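Alpha-11 giardin (Giardia intestinalis, PDB 2II2) binds calcium and, as a member of the annexin family, probably binds acidic phospholipids and takes part in attachment of the parasite to the intestinal mucosa. Local coordinates at residues A[35-40]-A[263-268]; A[154-159]-A[190-195]; A[225-230]-A[236-241]; A[283-288]-A[297-302]. All coordinates share one frame; numbering follows the deposited sequence. Where two conformers were deposited one is given.

Contact 1. Residues A[35-40]-A[263-268]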
# COMPACT_ATOMS: atom_id res chain seq x y z
N GLU A 35 -15.46 -11.79 -3.28
CA GLU A 35 -15.78 -13.21 -3.38
C GLU A 35 -16.19 -13.55 -4.82
O GLU A 35 -15.80 -14.60 -5.36
CB GLU A 35 -16.90 -13.55 -2.41
CG GLU A 35 -17.30 -15.00 -2.42
CD GLU A 35 -18.49 -15.24 -1.52
OE1 GLU A 35 -18.43 -14.78 -0.36
OE2 GLU A 35 -19.47 -15.88 -1.98
N GLU A 36 -17.02 -12.68 -5.41
CA GLU A 36 -17.47 -12.87 -6.79
C GLU A 36 -16.34 -12.75 -7.80
O GLU A 36 -16.33 -13.48 -8.79
CB GLU A 36 -18.62 -11.90 -7.12
CG GLU A 36 -19.91 -12.19 -6.36
CD GLU A 36 -20.92 -11.07 -6.45
OE1 GLU A 36 -20.54 -9.92 -6.71
OE2 GLU A 36 -22.12 -11.34 -6.22
N ARG A 37 -15.40 -11.83 -7.57
CA ARG A 37 -14.30 -11.72 -8.53
C ARG A 37 -13.52 -13.02 -8.60
O ARG A 37 -13.12 -13.46 -9.68
CB ARG A 37 -13.35 -10.56 -8.21
CG ARG A 37 -13.97 -9.21 -8.43
CD ARG A 37 -12.96 -8.11 -8.34
NE ARG A 37 -12.35 -7.92 -7.03
CZ ARG A 37 -12.87 -7.25 -6.01
NH1 ARG A 37 -14.09 -6.73 -6.09
NH2 ARG A 37 -12.18 -7.11 -4.88
N LYS A 38 -13.33 -13.65 -7.44
CA LYS A 38 -12.57 -14.90 -7.38
C LYS A 38 -13.32 -16.01 -8.12
O LYS A 38 -12.76 -16.74 -8.95
CB LYS A 38 -12.32 -15.29 -5.91
CG LYS A 38 -11.43 -16.52 -5.70
CD LYS A 38 -11.33 -16.87 -4.21
CE LYS A 38 -10.37 -18.04 -3.99
NZ LYS A 38 -10.23 -18.36 -2.55
N GLU A 39 -14.61 -16.12 -7.82
CA GLU A 39 -15.46 -17.11 -8.52
C GLU A 39 -15.50 -16.88 -10.03
O GLU A 39 -15.43 -17.83 -10.82
CB GLU A 39 -16.88 -17.11 -7.96
CG GLU A 39 -16.96 -17.71 -6.56
CD GLU A 39 -18.38 -17.78 -6.00
OE1 GLU A 39 -19.30 -17.05 -6.46
OE2 GLU A 39 -18.59 -18.60 -5.08
N LEU A 40 -15.62 -15.62 -10.44
CA LEU A 40 -15.67 -15.29 -11.84
C LEU A 40 -14.37 -15.70 -12.52
O LEU A 40 -14.39 -16.28 -13.61
CB LEU A 40 -15.96 -13.80 -12.00
CG LEU A 40 -16.23 -13.30 -13.41
CD1 LEU A 40 -17.10 -12.05 -13.31
CD2 LEU A 40 -14.93 -12.96 -14.16
N PHE A 263 -5.66 -2.08 -1.36
CA PHE A 263 -6.34 -1.68 -0.13
C PHE A 263 -7.75 -1.15 -0.31
O PHE A 263 -8.39 -0.83 0.71
CB PHE A 263 -5.49 -0.66 0.61
CG PHE A 263 -4.10 -1.14 0.92
CD1 PHE A 263 -3.89 -2.32 1.63
CD2 PHE A 263 -2.99 -0.39 0.51
CE1 PHE A 263 -2.60 -2.76 1.90
CE2 PHE A 263 -1.70 -0.83 0.80
CZ PHE A 263 -1.50 -2.00 1.50
N HIS A 264 -8.25 -1.11 -1.55
CA HIS A 264 -9.56 -0.47 -1.75
C HIS A 264 -10.70 -1.15 -0.98
O HIS A 264 -11.65 -0.48 -0.59
CB HIS A 264 -9.93 -0.40 -3.25
CG HIS A 264 -10.20 -1.73 -3.84
ND1 HIS A 264 -11.48 -2.18 -4.09
CD2 HIS A 264 -9.37 -2.77 -4.12
CE1 HIS A 264 -11.43 -3.42 -4.54
NE2 HIS A 264 -10.16 -3.82 -4.54
N ASP A 265 -10.62 -2.47 -0.81
CA ASP A 265 -11.63 -3.15 0.00
C ASP A 265 -11.24 -3.19 1.47
O ASP A 265 -12.04 -2.86 2.36
CB ASP A 265 -11.89 -4.62 -0.42
CG ASP A 265 -12.65 -4.75 -1.73
OD1 ASP A 265 -13.64 -4.02 -1.98
OD2 ASP A 265 -12.27 -5.64 -2.52
N LEU A 266 -10.01 -3.63 1.74
CA LEU A 266 -9.59 -3.87 3.12
C LEU A 266 -9.64 -2.61 3.96
O LEU A 266 -9.90 -2.66 5.17
CB LEU A 266 -8.16 -4.42 3.15
CG LEU A 266 -8.04 -5.89 2.76
CD1 LEU A 266 -6.56 -6.18 2.56
CD2 LEU A 266 -8.66 -6.82 3.81
N HIS A 267 -9.35 -1.48 3.31
CA HIS A 267 -9.28 -0.18 3.97
C HIS A 267 -10.16 0.83 3.26
O HIS A 267 -9.74 1.97 2.99
CB HIS A 267 -7.84 0.28 4.13
CG HIS A 267 -7.03 -0.71 4.88
ND1 HIS A 267 -7.31 -1.06 6.19
CD2 HIS A 267 -6.06 -1.56 4.45
CE1 HIS A 267 -6.49 -2.04 6.56
NE2 HIS A 267 -5.73 -2.35 5.52
N LYS A 268 -11.40 0.38 3.01
CA LYS A 268 -12.40 1.15 2.28
C LYS A 268 -12.66 2.54 2.83
O LYS A 268 -13.08 3.41 2.07
CB LYS A 268 -13.72 0.37 2.18
CG LYS A 268 -14.35 0.06 3.53
CD LYS A 268 -15.63 -0.72 3.40
CE LYS A 268 -16.19 -1.18 4.77
NZ LYS A 268 -17.55 -1.82 4.68
O HOH W 1 -9.35 -6.36 -4.84
O HOH W 2 -15.04 -5.17 -3.89
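Arg37 NH2 is held by Asp265 OD2 and, more weakly, by water 1. It donates to Asp265 OD2 at 2.8 Å, with an N-H...O angle of 147°, and this bond is a salt bridge. The oxygen lies at the edge of the guanidinium, close to its plane, and is met nearly along its own C-O bond. The two flat groups are almost coplanar, 17° apart. Water 2 closes the other end: Arg37 NH1 donates a hydrogen bond to it at 2.9 Å, and the water donates to Asp265 OD1 at 2.6 Å. The carboxylate is therefore held through both oxygens, which would limit its rotation. Water 1 joins Arg37 NH2, by the weak bond, to His264 NE2, which lies 2.7 Å from this water. The imidazole turns its edge to the arginine, with His264 CE1 3.8 Å from Arg37 NH2. The Arg37 chain bends at chi3 (-65°), which swings the guanidinium round to the carboxylate. Trp32 and Trp73 pack on Arg37, and the ring of Phe305 meets that of His264. The arginine thus spans from helix 34-48 to the turn after helix 249-263. This is a polar tie between sequence-distant parts of an all-helical annexin fold, away from the known calcium site.

Contact 2. Residues A[154-159]-A[190-195]; sequences GSVASD and YKEINH
Val156 lays its two methyl groups against the backbone and side chain of Glu192 and the start of Ile193. Val156 CG1 sits 3.6 Å from Ile193 N, and it also reaches Ile193 CG1 at 3.9 Å. Val156 CG2 points to the end of Glu192, with Glu192 OE1 3.4 Å away. The glutamate chain, extended beyond CG, crosses the valine at about a right angle, and Glu192 CB touches Val156 CG1 at 3.7 Å. With CG1 anti to the backbone N (chi1 163°), this methyl faces helix 187-201. The backbones come close here: Val156 CA and Ile193 CA are 5.2 Å apart. One turn on, Asp159 meets the end of Ile193. Ile193 CD1 lies 3.8 Å from Asp159 CB and 3.6 Å from Asp159 OD2. The methyl contributes only van der Waals contact, while the same carboxylate oxygen forms a salt bridge with Arg153 NE. The contact packs two helices of the all-helical annexin fold together, far from the calcium site. The first turn of helix 156-169 rests on the middle of helix 187-201. Leu181 of helix 175-184 touches Asp159, and Tyr190 and Asn194 of helix 187-201 turn to helix 216-230 instead.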
# COMPACT_ATOMS: atom_id res chain seq x y z
N GLY A 154 4.10 0.27 28.99
CA GLY A 154 3.80 1.04 30.20
C GLY A 154 4.75 2.21 30.40
O GLY A 154 5.04 2.61 31.52
N SER A 155 5.25 2.77 29.30
CA SER A 155 6.21 3.87 29.37
C SER A 155 5.85 4.97 28.37
O SER A 155 6.69 5.42 27.58
CB SER A 155 7.65 3.36 29.14
OG SER A 155 7.78 2.73 27.88
N VAL A 156 4.61 5.45 28.41
CA VAL A 156 4.07 6.31 27.36
C VAL A 156 4.83 7.63 27.35
O VAL A 156 5.26 8.10 26.28
CB VAL A 156 2.54 6.54 27.49
CG1 VAL A 156 2.09 7.74 26.67
CG2 VAL A 156 1.76 5.27 27.13
N ALA A 157 5.06 8.22 28.53
CA ALA A 157 5.76 9.52 28.60
C ALA A 157 7.17 9.43 28.06
O ALA A 157 7.63 10.28 27.25
CB ALA A 157 5.75 10.09 30.01
N SER A 158 7.89 8.41 28.53
CA SER A 158 9.26 8.27 28.09
C SER A 158 9.36 7.92 26.60
O SER A 158 10.29 8.36 25.92
CB SER A 158 10.07 7.31 28.96
OG SER A 158 9.53 6.02 28.99
N ASP A 159 8.39 7.17 26.07
CA ASP A 159 8.40 6.84 24.66
C ASP A 159 8.17 8.08 23.80
O ASP A 159 8.80 8.25 22.75
CB ASP A 159 7.31 5.81 24.38
CG ASP A 159 7.63 4.42 24.89
OD1 ASP A 159 8.77 4.17 25.34
OD2 ASP A 159 6.70 3.58 24.84
N TYR A 190 0.08 3.54 21.66
CA TYR A 190 0.54 4.49 20.68
C TYR A 190 -0.35 5.74 20.55
O TYR A 190 0.15 6.84 20.32
CB TYR A 190 0.70 3.85 19.28
CG TYR A 190 1.59 4.69 18.40
CD1 TYR A 190 2.96 4.70 18.59
CD2 TYR A 190 1.05 5.53 17.43
CE1 TYR A 190 3.81 5.49 17.81
CE2 TYR A 190 1.88 6.32 16.62
CZ TYR A 190 3.27 6.31 16.82
OH TYR A 190 4.12 7.08 16.04
N LYS A 191 -1.66 5.56 20.69
CA LYS A 191 -2.55 6.72 20.67
C LYS A 191 -2.11 7.71 21.76
O LYS A 191 -2.08 8.94 21.55
CB LYS A 191 -3.98 6.27 20.93
CG LYS A 191 -5.02 7.37 20.74
CD LYS A 191 -6.44 6.89 20.95
CE LYS A 191 -7.41 8.02 20.61
NZ LYS A 191 -8.81 7.54 20.75
N GLU A 192 -1.76 7.17 22.94
CA GLU A 192 -1.29 8.00 24.04
C GLU A 192 0.10 8.62 23.79
O GLU A 192 0.34 9.79 24.11
CB GLU A 192 -1.30 7.18 25.32
CG GLU A 192 -2.69 6.72 25.68
CD GLU A 192 -2.74 5.51 26.61
OE1 GLU A 192 -1.67 5.04 27.07
OE2 GLU A 192 -3.87 5.02 26.88
N ILE A 193 1.02 7.84 23.20
CA ILE A 193 2.35 8.32 22.87
C ILE A 193 2.25 9.48 21.88
O ILE A 193 2.92 10.51 22.05
CB ILE A 193 3.22 7.18 22.31
CG1 ILE A 193 3.51 6.14 23.41
CG2 ILE A 193 4.49 7.72 21.66
CD1 ILE A 193 4.02 4.81 22.84
N ASN A 194 1.39 9.29 20.87
CA ASN A 194 1.17 10.30 19.87
C ASN A 194 0.66 11.61 20.47
O ASN A 194 1.18 12.69 20.16
CB ASN A 194 0.22 9.76 18.81
CG ASN A 194 -0.06 10.73 17.72
OD1 ASN A 194 0.86 11.09 16.96
ND2 ASN A 194 -1.31 11.16 17.60
N HIS A 195 -0.34 11.51 21.33
CA HIS A 195 -0.86 12.71 21.96
C HIS A 195 0.21 13.39 22.80
O HIS A 195 0.36 14.62 22.74
CB HIS A 195 -2.06 12.35 22.82
CG HIS A 195 -2.55 13.48 23.68
ND1 HIS A 195 -3.00 14.66 23.14
CD2 HIS A 195 -2.65 13.61 25.02
CE1 HIS A 195 -3.38 15.47 24.11
NE2 HIS A 195 -3.17 14.86 25.26

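Contact 3. Residues A[225-230]-A[236-241]. With SO4 (sulfate ion), chain C.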
# COMPACT_ATOMS: atom_id res chain seq x y z
N ALA A 225 4.08 3.65 9.04
CA ALA A 225 4.07 2.83 10.26
C ALA A 225 3.42 3.57 11.43
O ALA A 225 2.62 3.00 12.19
CB ALA A 225 5.46 2.38 10.61
N HIS A 226 3.76 4.84 11.58
CA HIS A 226 3.13 5.73 12.56
C HIS A 226 1.62 5.76 12.40
O HIS A 226 0.87 5.51 13.34
CB HIS A 226 3.75 7.13 12.36
CG HIS A 226 2.92 8.25 12.89
ND1 HIS A 226 2.74 8.48 14.23
CD2 HIS A 226 2.19 9.18 12.23
CE1 HIS A 226 1.93 9.52 14.38
NE2 HIS A 226 1.60 9.97 13.18
N TYR A 227 1.16 6.08 11.20
CA TYR A 227 -0.28 6.21 10.98
C TYR A 227 -1.01 4.88 11.14
O TYR A 227 -2.15 4.89 11.57
CB TYR A 227 -0.59 6.88 9.65
CG TYR A 227 -0.48 8.39 9.71
CD1 TYR A 227 0.31 9.10 8.83
CD2 TYR A 227 -1.21 9.11 10.67
CE1 TYR A 227 0.39 10.51 8.89
CE2 TYR A 227 -1.14 10.51 10.73
CZ TYR A 227 -0.34 11.20 9.84
OH TYR A 227 -0.33 12.57 9.90
N TYR A 228 -0.37 3.77 10.78
CA TYR A 228 -0.99 2.46 10.90
C TYR A 228 -1.41 2.21 12.35
O TYR A 228 -2.47 1.65 12.60
CB TYR A 228 -0.04 1.35 10.41
CG TYR A 228 -0.75 0.01 10.41
CD1 TYR A 228 -1.50 -0.39 9.30
CD2 TYR A 228 -0.67 -0.83 11.50
CE1 TYR A 228 -2.19 -1.60 9.30
CE2 TYR A 228 -1.36 -2.05 11.50
CZ TYR A 228 -2.12 -2.43 10.40
OH TYR A 228 -2.81 -3.62 10.39
N ASN A 229 -0.54 2.63 13.26
CA ASN A 229 -0.84 2.48 14.68
C ASN A 229 -2.09 3.25 15.13
O ASN A 229 -2.78 2.84 16.05
CB ASN A 229 0.31 2.93 15.54
CG ASN A 229 1.50 1.99 15.50
OD1 ASN A 229 1.37 0.84 15.08
ND2 ASN A 229 2.64 2.46 15.95
N LEU A 230 -2.30 4.41 14.52
CA LEU A 230 -3.49 5.22 14.82
C LEU A 230 -4.76 4.63 14.19
O LEU A 230 -5.79 4.50 14.87
CB LEU A 230 -3.25 6.66 14.40
CG LEU A 230 -2.11 7.39 15.15
CD1 LEU A 230 -1.86 8.79 14.57
CD2 LEU A 230 -2.32 7.46 16.66
N VAL A 236 -3.20 4.02 4.95
CA VAL A 236 -3.53 3.96 3.54
C VAL A 236 -3.80 5.36 2.99
O VAL A 236 -3.33 5.73 1.92
CB VAL A 236 -4.72 3.03 3.30
CG1 VAL A 236 -5.18 3.06 1.83
CG2 VAL A 236 -4.39 1.61 3.70
N ALA A 237 -4.57 6.16 3.74
CA ALA A 237 -4.84 7.54 3.32
C ALA A 237 -3.54 8.33 3.16
O ALA A 237 -3.38 9.07 2.18
CB ALA A 237 -5.72 8.23 4.32
N TYR A 238 -2.61 8.22 4.12
CA TYR A 238 -1.33 8.94 4.02
C TYR A 238 -0.56 8.48 2.77
O TYR A 238 -0.03 9.31 2.04
CB TYR A 238 -0.50 8.70 5.30
CG TYR A 238 0.88 9.27 5.12
CD1 TYR A 238 1.15 10.61 5.37
CD2 TYR A 238 1.93 8.48 4.65
CE1 TYR A 238 2.41 11.13 5.14
CE2 TYR A 238 3.18 8.98 4.41
CZ TYR A 238 3.44 10.30 4.65
OH TYR A 238 4.70 10.77 4.39
N ALA A 239 -0.50 7.18 2.54
CA ALA A 239 0.22 6.65 1.40
C ALA A 239 -0.40 7.19 0.10
O ALA A 239 0.32 7.56 -0.84
CB ALA A 239 0.23 5.16 1.41
N PHE A 240 -1.72 7.26 0.05
CA PHE A 240 -2.41 7.76 -1.12
C PHE A 240 -2.10 9.24 -1.34
O PHE A 240 -1.82 9.68 -2.47
CB PHE A 240 -3.94 7.48 -1.03
CG PHE A 240 -4.62 7.61 -2.36
CD1 PHE A 240 -4.61 6.54 -3.25
CD2 PHE A 240 -5.21 8.80 -2.75
CE1 PHE A 240 -5.17 6.66 -4.50
CE2 PHE A 240 -5.80 8.92 -3.99
CZ PHE A 240 -5.79 7.83 -4.88
N HIS A 241 -2.11 10.00 -0.24
CA HIS A 241 -1.70 11.42 -0.26
C HIS A 241 -0.27 11.56 -0.82
O HIS A 241 0.02 12.39 -1.70
CB HIS A 241 -1.76 12.02 1.16
CG HIS A 241 -1.39 13.47 1.21
ND1 HIS A 241 -2.09 14.44 0.52
CD2 HIS A 241 -0.40 14.12 1.87
CE1 HIS A 241 -1.54 15.62 0.74
NE2 HIS A 241 -0.52 15.45 1.56
S SO4 C . 0.76 17.50 5.00
O1 SO4 C . 2.02 18.24 4.95
O2 SO4 C . -0.26 18.26 4.29
O3 SO4 C . 0.93 16.20 4.35
O4 SO4 C . 0.35 17.30 6.38
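Helices 216-230 and 232-244 come closest within these segments at Tyr227 and Tyr238, whose CA atoms are 7.5 Å apart. Both residues direct their CB toward the other segment, and the contact consists of their two aromatic side chains. Tyr227 CE1 meets Tyr238 CD1 at 3.6 Å. Tyr227 CD1 also rests on Tyr238 CB, at 3.6 Å. The ring centroids are 5.5 Å apart and the planes differ by 35°, so the pair is oblique. The torsions differ: Tyr227 CG is opposite its carbonyl carbon (chi1 -81°), whereas Tyr238 CG is opposite its backbone N (chi1 173°). The side chains cross at about a right angle. The two helices follow each other directly in sequence, forming a helix-turn-helix hairpin of the all-helical annexin fold. Within helix 216-230, His226 CD2 lies 3.6 Å above the centre of the Tyr227 ring and covers one face. The buried hydroxyls find partners beyond the pair. Tyr227 OH is hydrogen-bonded to Gln206, and Tyr238 OH to Glu210. Near Tyr238 along the helix, His241 in one of its two conformers donates a weak, bent hydrogen bond from NE2 to sulfate O3 at 3.2 Å. The sulfate probably came from the crystallisation liquor.

Contact 4. Residues A[283-288]-A[297-302]; sequences DILSRF and NFRDAC
Arg299 NH1 donates to the backbone oxygen of Phe288 at 2.9 Å, with an N-H...O angle of 159°. The donor lies in the carbonyl plane, and the oxygen sits at the guanidinium edge, in its plane. Water 3 provides a second link, accepting a hydrogen bond from Arg299 N at 2.9 Å and lying 3.0 Å from Phe288 O. The arginine bends at chi3, which folds its end back over the closing turn of helix 280-287. On the way Arg299 CD passes Leu285 CD2 at 4.0 Å, the two side chains crossing at about a right angle. Beside this polar link the rings of Phe288 and Phe298 form an edge-to-face pair. Phe298 brings its edge over the centre of the Phe288 face, with Phe298 CE2 3.9 Å from Phe288 CD2 and the planes at 72°. Arg287 CG covers the opposite face of Phe288. Deeper in, Ile284 CD1 touches Cys302 SG at 3.8 Å. The two helical segments are nearly antiparallel, at 171° with axes 9.5 Å apart, and make a helical hairpin in the annexin domain. Further out, Phe240 of helix 232-244 packs on Ile284, Phe288 and Cys302. Helix 249-263 touches both rings, Ala256 at Phe288 and Ala257 at Phe298. Val68 of helix 64-73 also touches Phe298. The Phe298 side chain is about 9 Å from that of Glu66, which binds calcium in the calcium-bound form; no calcium is modelled here.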
# COMPACT_ATOMS: atom_id res chain seq x y z
N ASP A 283 -9.85 14.98 -5.23
CA ASP A 283 -8.44 14.98 -5.54
C ASP A 283 -8.05 13.91 -6.56
O ASP A 283 -7.16 14.13 -7.39
CB ASP A 283 -7.61 14.84 -4.28
CG ASP A 283 -7.56 16.12 -3.46
OD1 ASP A 283 -8.22 17.12 -3.82
OD2 ASP A 283 -6.85 16.09 -2.44
N ILE A 284 -8.73 12.77 -6.55
CA ILE A 284 -8.51 11.80 -7.60
C ILE A 284 -8.88 12.42 -8.96
O ILE A 284 -8.13 12.31 -9.93
CB ILE A 284 -9.32 10.50 -7.32
CG1 ILE A 284 -8.70 9.73 -6.13
CG2 ILE A 284 -9.34 9.62 -8.55
CD1 ILE A 284 -9.61 8.67 -5.47
N LEU A 285 -10.03 13.09 -9.00
CA LEU A 285 -10.50 13.75 -10.21
C LEU A 285 -9.52 14.81 -10.69
O LEU A 285 -9.21 14.90 -11.89
CB LEU A 285 -11.88 14.39 -9.97
CG LEU A 285 -13.11 13.46 -9.90
CD1 LEU A 285 -14.34 14.17 -9.34
CD2 LEU A 285 -13.41 12.87 -11.27
N SER A 286 -9.03 15.63 -9.76
CA SER A 286 -8.13 16.73 -10.11
C SER A 286 -6.76 16.25 -10.51
O SER A 286 -6.18 16.75 -11.48
CB SER A 286 -7.98 17.70 -8.94
OG SER A 286 -9.20 18.34 -8.65
N ARG A 287 -6.22 15.31 -9.73
CA ARG A 287 -4.82 14.92 -9.87
C ARG A 287 -4.55 14.09 -11.09
O ARG A 287 -3.52 14.27 -11.76
CB ARG A 287 -4.34 14.16 -8.60
CG ARG A 287 -2.94 13.50 -8.73
CD ARG A 287 -1.90 14.57 -8.91
NE ARG A 287 -0.50 14.12 -9.10
CZ ARG A 287 0.07 13.88 -10.29
NH1 ARG A 287 -0.64 13.96 -11.41
NH2 ARG A 287 1.36 13.55 -10.38
N PHE A 288 -5.42 13.12 -11.35
CA PHE A 288 -5.12 12.07 -12.34
C PHE A 288 -5.77 12.41 -13.68
O PHE A 288 -6.81 11.83 -14.08
CB PHE A 288 -5.51 10.69 -11.80
CG PHE A 288 -4.78 10.33 -10.54
CD1 PHE A 288 -5.41 10.43 -9.31
CD2 PHE A 288 -3.43 9.95 -10.57
CE1 PHE A 288 -4.73 10.13 -8.13
CE2 PHE A 288 -2.76 9.64 -9.39
CZ PHE A 288 -3.42 9.74 -8.17
N ASN A 297 -7.36 6.25 -18.50
CA ASN A 297 -8.50 5.66 -17.80
C ASN A 297 -8.25 5.30 -16.35
O ASN A 297 -9.13 4.73 -15.69
CB ASN A 297 -9.04 4.46 -18.58
CG ASN A 297 -9.60 4.89 -19.92
OD1 ASN A 297 -10.53 5.69 -19.98
ND2 ASN A 297 -9.05 4.36 -20.99
N PHE A 298 -7.06 5.61 -15.85
CA PHE A 298 -6.72 5.29 -14.46
C PHE A 298 -7.65 5.98 -13.48
O PHE A 298 -8.11 5.36 -12.52
CB PHE A 298 -5.26 5.66 -14.12
CG PHE A 298 -4.97 5.44 -12.67
CD1 PHE A 298 -4.88 4.14 -12.14
CD2 PHE A 298 -4.92 6.51 -11.79
CE1 PHE A 298 -4.71 3.93 -10.80
CE2 PHE A 298 -4.74 6.30 -10.42
CZ PHE A 298 -4.66 5.00 -9.94
N ARG A 299 -7.92 7.28 -13.69
CA ARG A 299 -8.79 8.01 -12.76
C ARG A 299 -10.12 7.31 -12.53
O ARG A 299 -10.58 7.15 -11.39
CB ARG A 299 -8.99 9.44 -13.28
CG ARG A 299 -9.97 10.33 -12.52
CD ARG A 299 -10.14 11.66 -13.27
NE ARG A 299 -10.92 11.50 -14.49
CZ ARG A 299 -10.41 11.50 -15.72
NH1 ARG A 299 -9.10 11.68 -15.92
NH2 ARG A 299 -11.21 11.34 -16.77
N ASP A 300 -10.76 6.90 -13.62
CA ASP A 300 -12.04 6.23 -13.52
C ASP A 300 -11.95 4.87 -12.85
O ASP A 300 -12.81 4.50 -12.05
CB ASP A 300 -12.68 6.13 -14.90
CG ASP A 300 -13.18 7.47 -15.41
OD1 ASP A 300 -13.57 8.34 -14.59
OD2 ASP A 300 -13.17 7.68 -16.63
N ALA A 301 -10.88 4.13 -13.14
CA ALA A 301 -10.66 2.87 -12.45
C ALA A 301 -10.49 3.10 -10.95
O ALA A 301 -11.03 2.33 -10.14
CB ALA A 301 -9.44 2.16 -13.01
N CYS A 302 -9.71 4.11 -10.60
CA CYS A 302 -9.41 4.43 -9.22
C CYS A 302 -10.69 4.80 -8.47
O CYS A 302 -10.96 4.29 -7.39
CB CYS A 302 -8.39 5.57 -9.19
SG CYS A 302 -7.83 6.03 -7.54
O HOH W 3 -6.22 9.09 -15.12

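How the contacts relate
Contact 3 is the hub of the set, touching the other three. It meets contact 2 where Tyr190 OH and His226 ND1, 2.7 Å apart, probably share a hydrogen bond. It meets contact 1 through Val236 CG2, which packs on His267 CD2 at 3.7 Å and on Phe263. Phe240 carries the packing on to contact 4, with Phe240 CE2 3.7 Å from Ile284 CG1. Contacts 1 and 4 come within about 6 Å at their nearest atoms without touching. Contacts 2 and 4 lie farthest apart, with centres 38 Å from each other. Contacts 2 and 3 are both nested in the chain loop closed by contact 1. Only contact 4 approaches the calcium site, where no calcium is modelled in this chain.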